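PDB 5KP7: CurB from Lyngbya majuscula, which probably acts as an acyl carrier protein, holding an acyl group on a 4'-phosphopantetheine arm and presenting it to partner enzymes. Local coordinates for residues Ile34-Tyr37 with Thr38-Ala42; Pro52-Leu56 with Lys57-Ile61; Arg66-Ile69 with Ile70-Val73; Asn80-Arg83 with Ile84-Ala87. One frame throughout, in Å; residues are numbered along the deposited sequence.

Interaction 1: residues Ile34-Tyr37 with Thr38-Ala42; sequences IKKY and TREIA
Ile34 O takes two bonds from Thr38. The hydroxyl OG1 of Thr38 donates to Ile34 O at 2.7 Å, and Thr38 N donates to the same oxygen at 3.1 Å. The two donors come from opposite faces of the carbonyl plane, with OG1 standing 37° above it. OG1 lies beside its own backbone N (chi1 -61°), which lets it fold back along the helix to the preceding turn. The buried hydroxyl therefore spends its proton inside the helix. The carbonyls of Lys35, Lys36 and Tyr37 are each met by the amide four residues on; the last of these bonds, Ile41 N to Tyr37 O, is 2.8 Å. This is the closing part of helix 27-41, the first helix of the carrier-protein fold, and Ala42 is where helical geometry ends. Arg39 stretches back beside Lys35, with NH1 3.7 Å from Lys35 CB. Its NE and NH2 bond to the carbonyls of Leu45 and Ser48. Tyr37 and Glu40 run alongside each other, ring and carboxylate 65° apart, and Glu40 OE1 is 3.8 Å from Tyr37 CD1. Lys36 CD sits over the centre of one ring face of Tyr37, whose OH bonds to Asp76 OD2.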
loop_
_atom_site.group_PDB
_atom_site.type_symbol
_atom_site.label_atom_id
_atom_site.label_comp_id
_atom_site.label_asym_id
_atom_site.label_seq_id
_atom_site.Cartn_x
_atom_site.Cartn_y
_atom_site.Cartn_z
ATOM N N ILE B 34 -18.544 17.177 -20.281
ATOM C CA ILE B 34 -17.551 16.084 -20.259
ATOM C C ILE B 34 -16.490 16.327 -21.332
ATOM O O ILE B 34 -15.308 16.132 -21.086
ATOM C CB ILE B 34 -18.213 14.691 -20.439
ATOM C CG1 ILE B 34 -19.051 14.353 -19.208
ATOM C CG2 ILE B 34 -17.177 13.602 -20.728
ATOM C CD1 ILE B 34 -19.984 13.179 -19.413
ATOM N N LYS B 35 -16.907 16.778 -22.515
ATOM C CA LYS B 35 -15.944 17.090 -23.589
ATOM C C LYS B 35 -15.003 18.232 -23.218
ATOM O O LYS B 35 -13.818 18.189 -23.552
ATOM C CB LYS B 35 -16.660 17.407 -24.894
ATOM C CG LYS B 35 -17.271 16.188 -25.566
ATOM C CD LYS B 35 -18.189 16.621 -26.700
ATOM C CE LYS B 35 -18.675 15.440 -27.509
ATOM N NZ LYS B 35 -19.353 15.920 -28.749
ATOM N N LYS B 36 -15.521 19.227 -22.503
ATOM C CA LYS B 36 -14.725 20.383 -22.104
ATOM C C LYS B 36 -13.570 20.010 -21.183
ATOM O O LYS B 36 -12.422 20.381 -21.446
ATOM C CB LYS B 36 -15.599 21.436 -21.417
ATOM C CG LYS B 36 -14.872 22.752 -21.152
ATOM C CD LYS B 36 -15.161 23.312 -19.772
ATOM C CE LYS B 36 -16.574 23.851 -19.668
ATOM N NZ LYS B 36 -16.963 24.055 -18.244
ATOM N N TYR B 37 -13.874 19.282 -20.104
ATOM C CA TYR B 37 -12.828 18.907 -19.142
ATOM C C TYR B 37 -11.889 17.842 -19.703
ATOM O O TYR B 37 -10.699 17.852 -19.384
ATOM C CB TYR B 37 -13.428 18.506 -17.803
ATOM C CG TYR B 37 -14.117 19.643 -17.084
ATOM C CD1 TYR B 37 -13.404 20.763 -16.656
ATOM C CD2 TYR B 37 -15.488 19.605 -16.832
ATOM C CE1 TYR B 37 -14.036 21.814 -16.002
ATOM C CE2 TYR B 37 -16.127 20.649 -16.180
ATOM C CZ TYR B 37 -15.402 21.748 -15.769
ATOM O OH TYR B 37 -16.054 22.767 -15.118
ATOM N N THR B 38 -12.399 16.983 -20.585
ATOM C CA THR B 38 -11.564 16.038 -21.336
ATOM C C THR B 38 -10.485 16.781 -22.144
ATOM O O THR B 38 -9.300 16.468 -22.062
ATOM C CB THR B 38 -12.417 15.129 -22.250
ATOM O OG1 THR B 38 -13.336 14.359 -21.458
ATOM C CG2 THR B 38 -11.539 14.183 -23.056
ATOM N N ARG B 39 -10.904 17.780 -22.919
ATOM C CA ARG B 39 -9.952 18.628 -23.650
ATOM C C ARG B 39 -9.038 19.441 -22.728
ATOM O O ARG B 39 -7.882 19.668 -23.055
ATOM C CB ARG B 39 -10.691 19.560 -24.625
ATOM C CG ARG B 39 -11.323 18.801 -25.768
ATOM C CD ARG B 39 -12.057 19.714 -26.741
ATOM N NE ARG B 39 -12.588 18.937 -27.872
ATOM C CZ ARG B 39 -13.875 18.792 -28.201
ATOM N NH1 ARG B 39 -14.851 19.386 -27.512
ATOM N NH2 ARG B 39 -14.196 18.041 -29.257
ATOM N N GLU B 40 -9.557 19.882 -21.592
ATOM C CA GLU B 40 -8.756 20.598 -20.590
ATOM C C GLU B 40 -7.666 19.702 -19.966
ATOM O O GLU B 40 -6.575 20.159 -19.641
ATOM C CB GLU B 40 -9.691 21.142 -19.514
ATOM C CG GLU B 40 -9.141 22.265 -18.665
ATOM C CD GLU B 40 -10.223 22.907 -17.807
ATOM O OE1 GLU B 40 -11.260 23.352 -18.355
ATOM O OE2 GLU B 40 -10.035 22.969 -16.577
ATOM N N ILE B 41 -7.991 18.422 -19.798
ATOM C CA ILE B 41 -7.057 17.423 -19.267
ATOM C C ILE B 41 -6.096 16.897 -20.337
ATOM O O ILE B 41 -4.927 16.656 -20.045
ATOM C CB ILE B 41 -7.852 16.265 -18.603
ATOM C CG1 ILE B 41 -8.376 16.715 -17.230
ATOM C CG2 ILE B 41 -7.045 14.980 -18.484
ATOM C CD1 ILE B 41 -7.326 16.949 -16.162
ATOM N N ALA B 42 -6.588 16.703 -21.558
ATOM C CA ALA B 42 -5.760 16.266 -22.680
ATOM C C ALA B 42 -5.805 17.335 -23.771
ATOM O O ALA B 42 -6.605 17.213 -24.700
ATOM C CB ALA B 42 -6.266 14.936 -23.213
#

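Interaction 2: residues Pro52-Leu56 with Lys57-Ile61; sequences PTDSL and KKLGI
Ser55 and Lys58 are joined by a side-chain to backbone hydrogen bond. Lys58 N donates to Ser55 OG at 3.0 Å, and the bond is nearly straight, 164° at the hydrogen. Lys58 CG lies 3.4 Å from Ser55 OG, and bends further out in the lysine chain keep its CE and NZ near that oxygen. At Ser55, an alanine would remove OG, and Lys58 N would probably lose this side-chain acceptor, leaving the start of the turn less firmly fixed. Two backbone bonds accompany it. Leu59 N reaches Ser55 O at 2.9 Å, and Ile61 N reaches Leu56 O at 3.0 Å. The same residues form a type I beta turn from Lys57 to Gly60, closed by Gly60 N on Lys57 O. Gly60 has positive phi (88°), where a side chain would press on the preceding carbonyl oxygen.

The apolar contacts are looser. Leu59 CD2 packs on Asp54 CB at 3.9 Å, the two side chains crossing at about a right angle. Leu56 CD2 meets Ile61 CD1 at 4.2 Å, and both residues also touch Thr38 of helix 27-41 and Ile69 of helix 63-76.

The bonds thus hold a compact turn just ahead of the phosphopantetheine serine, Ser63, while Leu56 and Ile61 face the helices.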
loop_
_atom_site.group_PDB
_atom_site.type_symbol
_atom_site.label_atom_id
_atom_site.label_comp_id
_atom_site.label_asym_id
_atom_site.label_seq_id
_atom_site.Cartn_x
_atom_site.Cartn_y
_atom_site.Cartn_z
ATOM N N PRO B 52 -19.901 10.186 -28.836
ATOM C CA PRO B 52 -20.450 9.511 -27.650
ATOM C C PRO B 52 -19.880 8.114 -27.389
ATOM O O PRO B 52 -19.779 7.711 -26.231
ATOM C CB PRO B 52 -21.948 9.407 -27.960
ATOM C CG PRO B 52 -22.215 10.521 -28.908
ATOM C CD PRO B 52 -20.975 10.645 -29.742
ATOM N N THR B 53 -19.526 7.394 -28.456
ATOM C CA THR B 53 -18.947 6.056 -28.338
ATOM C C THR B 53 -17.444 6.035 -28.005
ATOM O O THR B 53 -16.877 4.958 -27.808
ATOM C CB THR B 53 -19.188 5.238 -29.620
ATOM O OG1 THR B 53 -18.753 5.992 -30.758
ATOM C CG2 THR B 53 -20.665 4.907 -29.766
ATOM N N ASP B 54 -16.798 7.194 -27.944
ATOM C CA ASP B 54 -15.379 7.248 -27.561
ATOM C C ASP B 54 -15.223 6.995 -26.076
ATOM O O ASP B 54 -16.031 7.461 -25.270
ATOM C CB ASP B 54 -14.745 8.600 -27.898
ATOM C CG ASP B 54 -14.452 8.758 -29.369
ATOM O OD1 ASP B 54 -14.186 7.741 -30.045
ATOM O OD2 ASP B 54 -14.460 9.912 -29.849
ATOM N N SER B 55 -14.172 6.258 -25.726
ATOM C CA SER B 55 -13.880 5.931 -24.346
ATOM C C SER B 55 -12.630 6.702 -23.942
ATOM O O SER B 55 -11.698 6.850 -24.741
ATOM C CB SER B 55 -13.693 4.421 -24.181
ATOM O OG SER B 55 -12.342 4.045 -24.294
ATOM N N LEU B 56 -12.626 7.193 -22.707
ATOM C CA LEU B 56 -11.502 7.972 -22.198
ATOM C C LEU B 56 -10.219 7.152 -22.224
ATOM O O LEU B 56 -9.163 7.667 -22.609
ATOM C CB LEU B 56 -11.795 8.476 -20.787
ATOM C CG LEU B 56 -13.003 9.412 -20.621
ATOM C CD1 LEU B 56 -13.299 9.656 -19.147
ATOM C CD2 LEU B 56 -12.788 10.732 -21.356
ATOM N N LYS B 57 -10.319 5.874 -21.861
ATOM C CA LYS B 57 -9.176 4.961 -21.936
ATOM C C LYS B 57 -8.596 4.874 -23.363
ATOM O O LYS B 57 -7.396 5.064 -23.544
ATOM C CB LYS B 57 -9.541 3.564 -21.401
ATOM C CG LYS B 57 -8.340 2.644 -21.219
ATOM C CD LYS B 57 -8.635 1.432 -20.336
ATOM C CE LYS B 57 -7.347 0.692 -20.005
ATOM N NZ LYS B 57 -7.552 -0.485 -19.110
ATOM N N LYS B 58 -9.438 4.629 -24.367
ATOM C CA LYS B 58 -8.953 4.533 -25.763
ATOM C C LYS B 58 -8.457 5.876 -26.334
ATOM O O LYS B 58 -7.566 5.892 -27.181
ATOM C CB LYS B 58 -10.005 3.891 -26.685
ATOM C CG LYS B 58 -10.254 2.411 -26.384
ATOM C CD LYS B 58 -10.938 1.678 -27.539
ATOM C CE LYS B 58 -12.415 2.027 -27.681
ATOM N NZ LYS B 58 -13.287 1.144 -26.847
ATOM N N LEU B 59 -8.998 6.986 -25.833
ATOM C CA LEU B 59 -8.431 8.332 -26.085
ATOM C C LEU B 59 -7.048 8.607 -25.440
ATOM O O LEU B 59 -6.458 9.666 -25.681
ATOM C CB LEU B 59 -9.425 9.413 -25.620
ATOM C CG LEU B 59 -10.475 10.001 -26.584
ATOM C CD1 LEU B 59 -10.624 9.273 -27.922
ATOM C CD2 LEU B 59 -11.814 10.128 -25.870
ATOM N N GLY B 60 -6.544 7.683 -24.617
ATOM C CA GLY B 60 -5.236 7.828 -23.973
ATOM C C GLY B 60 -5.260 8.558 -22.640
ATOM O O GLY B 60 -4.224 9.028 -22.175
ATOM N N ILE B 61 -6.418 8.653 -22.000
ATOM C CA ILE B 61 -6.510 9.352 -20.721
ATOM C C ILE B 61 -6.244 8.349 -19.609
ATOM O O ILE B 61 -6.908 7.320 -19.540
ATOM C CB ILE B 61 -7.864 10.047 -20.568
ATOM C CG1 ILE B 61 -7.986 11.021 -21.771
ATOM C CG2 ILE B 61 -7.980 10.729 -19.197
ATOM C CD1 ILE B 61 -8.907 12.184 -21.587
#

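Interaction 3: residues Arg66-Ile69 with Ile70-Val73; sequences RAEI and IMMV
Ala67 to Met71, Glu68 to Met72 and Ile69 to Val73 are tied by regular i to i+4 helix bonds of 2.8 to 3.0 Å from carbonyl O to amide N, while the bond from Ile70 N to Arg66 O is weak at 3.4 Å. The two methionines both lie against Glu68. Met71 bends at its thioether (chi3 -74°), which turns its methyl CE back to 3.7 Å from Glu68 OE1. Met72, four residues on from Glu68, sets SD 4.1 Å from Glu68 CG. The Glu68 chain itself bends at chi2, and both carboxylate oxygens form salt bridges with basic side-chain groups of the chain of another protein. Val73 CG2 rests 3.2 Å from Ile69 O and 4.4 Å from Ile69 CG2.

These residues belong to helix 63-76, which begins at the phosphopantetheine serine. In carrier proteins this second helix is the usual recognition surface for partner enzymes, and here the chain of another protein packs on Ala67, Ile70 and Met71. Ile69, Met72 and Val73 instead pack on helix 27-41.

Arg66 NH1 bonds to Ile61 O. Its NH2 pairs with a phosphopantetheine oxygen, O26, and with an acidic side chain of the other protein's chain. Opposite charges at Arg66 and Glu68 thus meet complementary charges on the partner, and Ala67 and Ile70 add apolar contact to it.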
loop_
_atom_site.group_PDB
_atom_site.type_symbol
_atom_site.label_atom_id
_atom_site.label_comp_id
_atom_site.label_asym_id
_atom_site.label_seq_id
_atom_site.Cartn_x
_atom_site.Cartn_y
_atom_site.Cartn_z
ATOM N N ARG B 66 -8.834 10.068 -15.630
ATOM C CA ARG B 66 -10.232 9.638 -15.834
ATOM C C ARG B 66 -11.072 9.970 -14.612
ATOM O O ARG B 66 -12.171 10.498 -14.738
ATOM C CB ARG B 66 -10.338 8.155 -16.167
ATOM C CG ARG B 66 -9.751 7.783 -17.506
ATOM C CD ARG B 66 -10.151 6.375 -17.934
ATOM N NE ARG B 66 -9.680 5.291 -17.061
ATOM C CZ ARG B 66 -8.501 4.674 -17.135
ATOM N NH1 ARG B 66 -7.559 5.046 -17.999
ATOM N NH2 ARG B 66 -8.239 3.680 -16.293
ATOM N N ALA B 67 -10.546 9.699 -13.424
ATOM C CA ALA B 67 -11.210 10.129 -12.190
ATOM C C ALA B 67 -11.326 11.649 -12.050
ATOM O O ALA B 67 -12.365 12.169 -11.587
ATOM C CB ALA B 67 -10.517 9.535 -10.980
ATOM N N GLU B 68 -10.277 12.367 -12.452
ATOM C CA GLU B 68 -10.270 13.836 -12.376
ATOM C C GLU B 68 -11.410 14.430 -13.217
ATOM O O GLU B 68 -12.121 15.341 -12.760
ATOM C CB GLU B 68 -8.906 14.395 -12.827
ATOM C CG GLU B 68 -8.627 15.824 -12.405
ATOM C CD GLU B 68 -8.231 15.964 -10.954
ATOM O OE1 GLU B 68 -7.999 14.921 -10.289
ATOM O OE2 GLU B 68 -8.089 17.132 -10.505
ATOM N N ILE B 69 -11.601 13.892 -14.416
ATOM C CA ILE B 69 -12.682 14.370 -15.299
ATOM C C ILE B 69 -14.045 14.202 -14.620
ATOM O O ILE B 69 -14.862 15.122 -14.629
ATOM C CB ILE B 69 -12.640 13.679 -16.677
ATOM C CG1 ILE B 69 -11.435 14.197 -17.476
ATOM C CG2 ILE B 69 -13.926 13.958 -17.468
ATOM C CD1 ILE B 69 -11.049 13.300 -18.621
ATOM N N ILE B 70 -14.270 13.043 -14.015
ATOM C CA ILE B 70 -15.512 12.802 -13.292
ATOM C C ILE B 70 -15.700 13.837 -12.192
ATOM O O ILE B 70 -16.801 14.392 -12.046
ATOM C CB ILE B 70 -15.582 11.377 -12.708
ATOM C CG1 ILE B 70 -15.852 10.365 -13.826
ATOM C CG2 ILE B 70 -16.687 11.270 -11.671
ATOM C CD1 ILE B 70 -15.611 8.908 -13.437
ATOM N N MET B 71 -14.648 14.090 -11.417
ATOM C CA MET B 71 -14.760 15.003 -10.283
ATOM C C MET B 71 -14.976 16.456 -10.729
ATOM O O MET B 71 -15.724 17.182 -10.077
ATOM C CB MET B 71 -13.571 14.881 -9.354
ATOM C CG MET B 71 -13.544 13.535 -8.599
ATOM S SD MET B 71 -12.223 13.463 -7.386
ATOM C CE MET B 71 -10.780 13.276 -8.417
ATOM N N MET B 72 -14.342 16.846 -11.828
ATOM C CA MET B 72 -14.573 18.193 -12.410
ATOM C C MET B 72 -16.019 18.370 -12.869
ATOM O O MET B 72 -16.642 19.417 -12.607
ATOM C CB MET B 72 -13.616 18.434 -13.569
ATOM C CG MET B 72 -12.163 18.572 -13.140
ATOM S SD MET B 72 -11.036 18.310 -14.530
ATOM C CE MET B 72 -10.613 19.993 -14.951
ATOM N N VAL B 73 -16.569 17.355 -13.534
ATOM C CA VAL B 73 -17.965 17.407 -13.980
ATOM C C VAL B 73 -18.913 17.454 -12.773
ATOM O O VAL B 73 -19.886 18.224 -12.773
ATOM C CB VAL B 73 -18.350 16.228 -14.899
ATOM C CG1 VAL B 73 -19.834 16.281 -15.263
ATOM C CG2 VAL B 73 -17.507 16.211 -16.163
#

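Interaction 4: residues Asn80-Arg83 with Ile84-Ala87; sequences NIPR and IELA
Arg83 O accepts the shortest hydrogen bond here, from Leu86 N at 3.0 Å. Glu85 N makes the matching bond to Pro82 O at 3.1 Å. Both amides sit well above the carbonyl planes, by 48° and 51°, and both bonds span three residues. That is the pattern of a 3-10 turn, and residues 84-86 form part of one.

The side chain of Glu85 folds back over this turn. Its CG lies beside its own backbone N (chi1 -65°) and the rest of the chain is extended, which carries the carboxylate to Ile81 and Pro82. OE2 lies 3.5 Å from Pro82 CD, and OE1 lies 3.6 Å from Ile81 CD1. OE1 also makes a salt bridge with Lys102. Replacing Glu85 by an alanine would probably leave Lys102 without this mate and uncover the flank of Ile81 and Pro82.

Ile81 CD1 also meets Leu86 CD2 at 4.0 Å, while Pro82 CB touches Ile84 CG1 at 4.1 Å. Arg83 extends away from the turn. Its NH1 and NH2 form salt bridges with acidic side-chain groups of the chain of another protein, and Ile84 N makes a hydrogen bond to an acidic side chain there.

The turn lies in the loop between helix 63-76 and helix 92-102. Leu86 packs on Ile70 and Met74 of the former and on Phe99 of the latter, and Arg83 touches Met71 and Met74.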
loop_
_atom_site.group_PDB
_atom_site.type_symbol
_atom_site.label_atom_id
_atom_site.label_comp_id
_atom_site.label_asym_id
_atom_site.label_seq_id
_atom_site.Cartn_x
_atom_site.Cartn_y
_atom_site.Cartn_z
ATOM N N ASN B 80 -23.201 16.599 -5.316
ATOM C CA ASN B 80 -22.473 16.173 -4.125
ATOM C C ASN B 80 -22.945 14.794 -3.625
ATOM O O ASN B 80 -23.587 14.675 -2.584
ATOM C CB ASN B 80 -22.575 17.246 -3.026
ATOM C CG ASN B 80 -21.442 17.153 -2.005
ATOM O OD1 ASN B 80 -20.553 16.298 -2.103
ATOM N ND2 ASN B 80 -21.469 18.041 -1.021
ATOM N N ILE B 81 -22.590 13.767 -4.393
ATOM C CA ILE B 81 -22.967 12.383 -4.128
ATOM C C ILE B 81 -21.679 11.572 -4.133
ATOM O O ILE B 81 -20.632 12.088 -4.520
ATOM C CB ILE B 81 -23.959 11.836 -5.197
ATOM C CG1 ILE B 81 -23.314 11.757 -6.596
ATOM C CG2 ILE B 81 -25.223 12.695 -5.223
ATOM C CD1 ILE B 81 -24.196 11.142 -7.659
ATOM N N PRO B 82 -21.739 10.291 -3.713
ATOM C CA PRO B 82 -20.501 9.505 -3.751
ATOM C C PRO B 82 -19.963 9.370 -5.171
ATOM O O PRO B 82 -20.746 9.133 -6.101
ATOM C CB PRO B 82 -20.949 8.135 -3.220
ATOM C CG PRO B 82 -22.089 8.448 -2.327
ATOM C CD PRO B 82 -22.817 9.579 -2.999
ATOM N N ARG B 83 -18.645 9.534 -5.328
ATOM C CA ARG B 83 -17.980 9.409 -6.626
ATOM C C ARG B 83 -18.195 8.069 -7.301
ATOM O O ARG B 83 -18.266 7.982 -8.535
ATOM C CB ARG B 83 -16.473 9.674 -6.482
ATOM C CG ARG B 83 -16.108 11.029 -5.931
ATOM C CD ARG B 83 -14.688 11.058 -5.377
ATOM N NE ARG B 83 -14.399 12.335 -4.740
ATOM C CZ ARG B 83 -14.751 12.696 -3.504
ATOM N NH1 ARG B 83 -14.417 13.894 -3.065
ATOM N NH2 ARG B 83 -15.463 11.914 -2.701
ATOM N N ILE B 84 -18.335 7.010 -6.510
ATOM C CA ILE B 84 -18.543 5.689 -7.091
ATOM C C ILE B 84 -19.847 5.571 -7.874
ATOM O O ILE B 84 -19.980 4.665 -8.677
ATOM C CB ILE B 84 -18.481 4.541 -6.045
ATOM C CG1 ILE B 84 -19.577 4.668 -4.973
ATOM C CG2 ILE B 84 -17.106 4.502 -5.414
ATOM C CD1 ILE B 84 -19.716 3.400 -4.165
ATOM N N GLU B 85 -20.797 6.469 -7.634
ATOM C CA GLU B 85 -22.068 6.432 -8.385
ATOM C C GLU B 85 -21.884 6.795 -9.868
ATOM O O GLU B 85 -22.785 6.549 -10.686
ATOM C CB GLU B 85 -23.140 7.283 -7.688
ATOM C CG GLU B 85 -23.488 6.702 -6.332
ATOM C CD GLU B 85 -24.633 7.343 -5.607
ATOM O OE1 GLU B 85 -25.397 8.124 -6.206
ATOM O OE2 GLU B 85 -24.788 7.021 -4.409
ATOM N N LEU B 86 -20.728 7.352 -10.220
ATOM C CA LEU B 86 -20.402 7.665 -11.614
ATOM C C LEU B 86 -19.491 6.642 -12.275
ATOM O O LEU B 86 -19.037 6.869 -13.400
ATOM C CB LEU B 86 -19.778 9.070 -11.710
ATOM C CG LEU B 86 -20.673 10.279 -11.395
ATOM C CD1 LEU B 86 -22.013 10.187 -12.127
ATOM C CD2 LEU B 86 -20.923 10.487 -9.914
ATOM N N ALA B 87 -19.219 5.520 -11.590
ATOM C CA ALA B 87 -18.382 4.456 -12.122
ATOM C C ALA B 87 -19.147 3.607 -13.119
ATOM O O ALA B 87 -20.391 3.598 -13.138
ATOM C CB ALA B 87 -17.893 3.554 -10.976
#

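The four contacts follow one another along the chain without overlap. Interaction 1 ends helix 27-41, interaction 2 forms a turn in the loop that follows, interaction 3 lies in helix 63-76, and interaction 4 sits in the loop before helix 92-102. Interaction 3 touches the other three. Its centre is about 9 Å from that of interaction 1, 14 Å from that of interaction 2 and 10 Å from that of interaction 4. Interactions 1 and 2 also touch, their centres about 11 Å apart. Interactions 1 and 4 lie on opposite sides of the chain's centre, about 19 Å between centres. Interactions 3 and 4 both meet the chain of another protein. Helix 63-76 therefore links the interior of this small helical carrier to its partner surface.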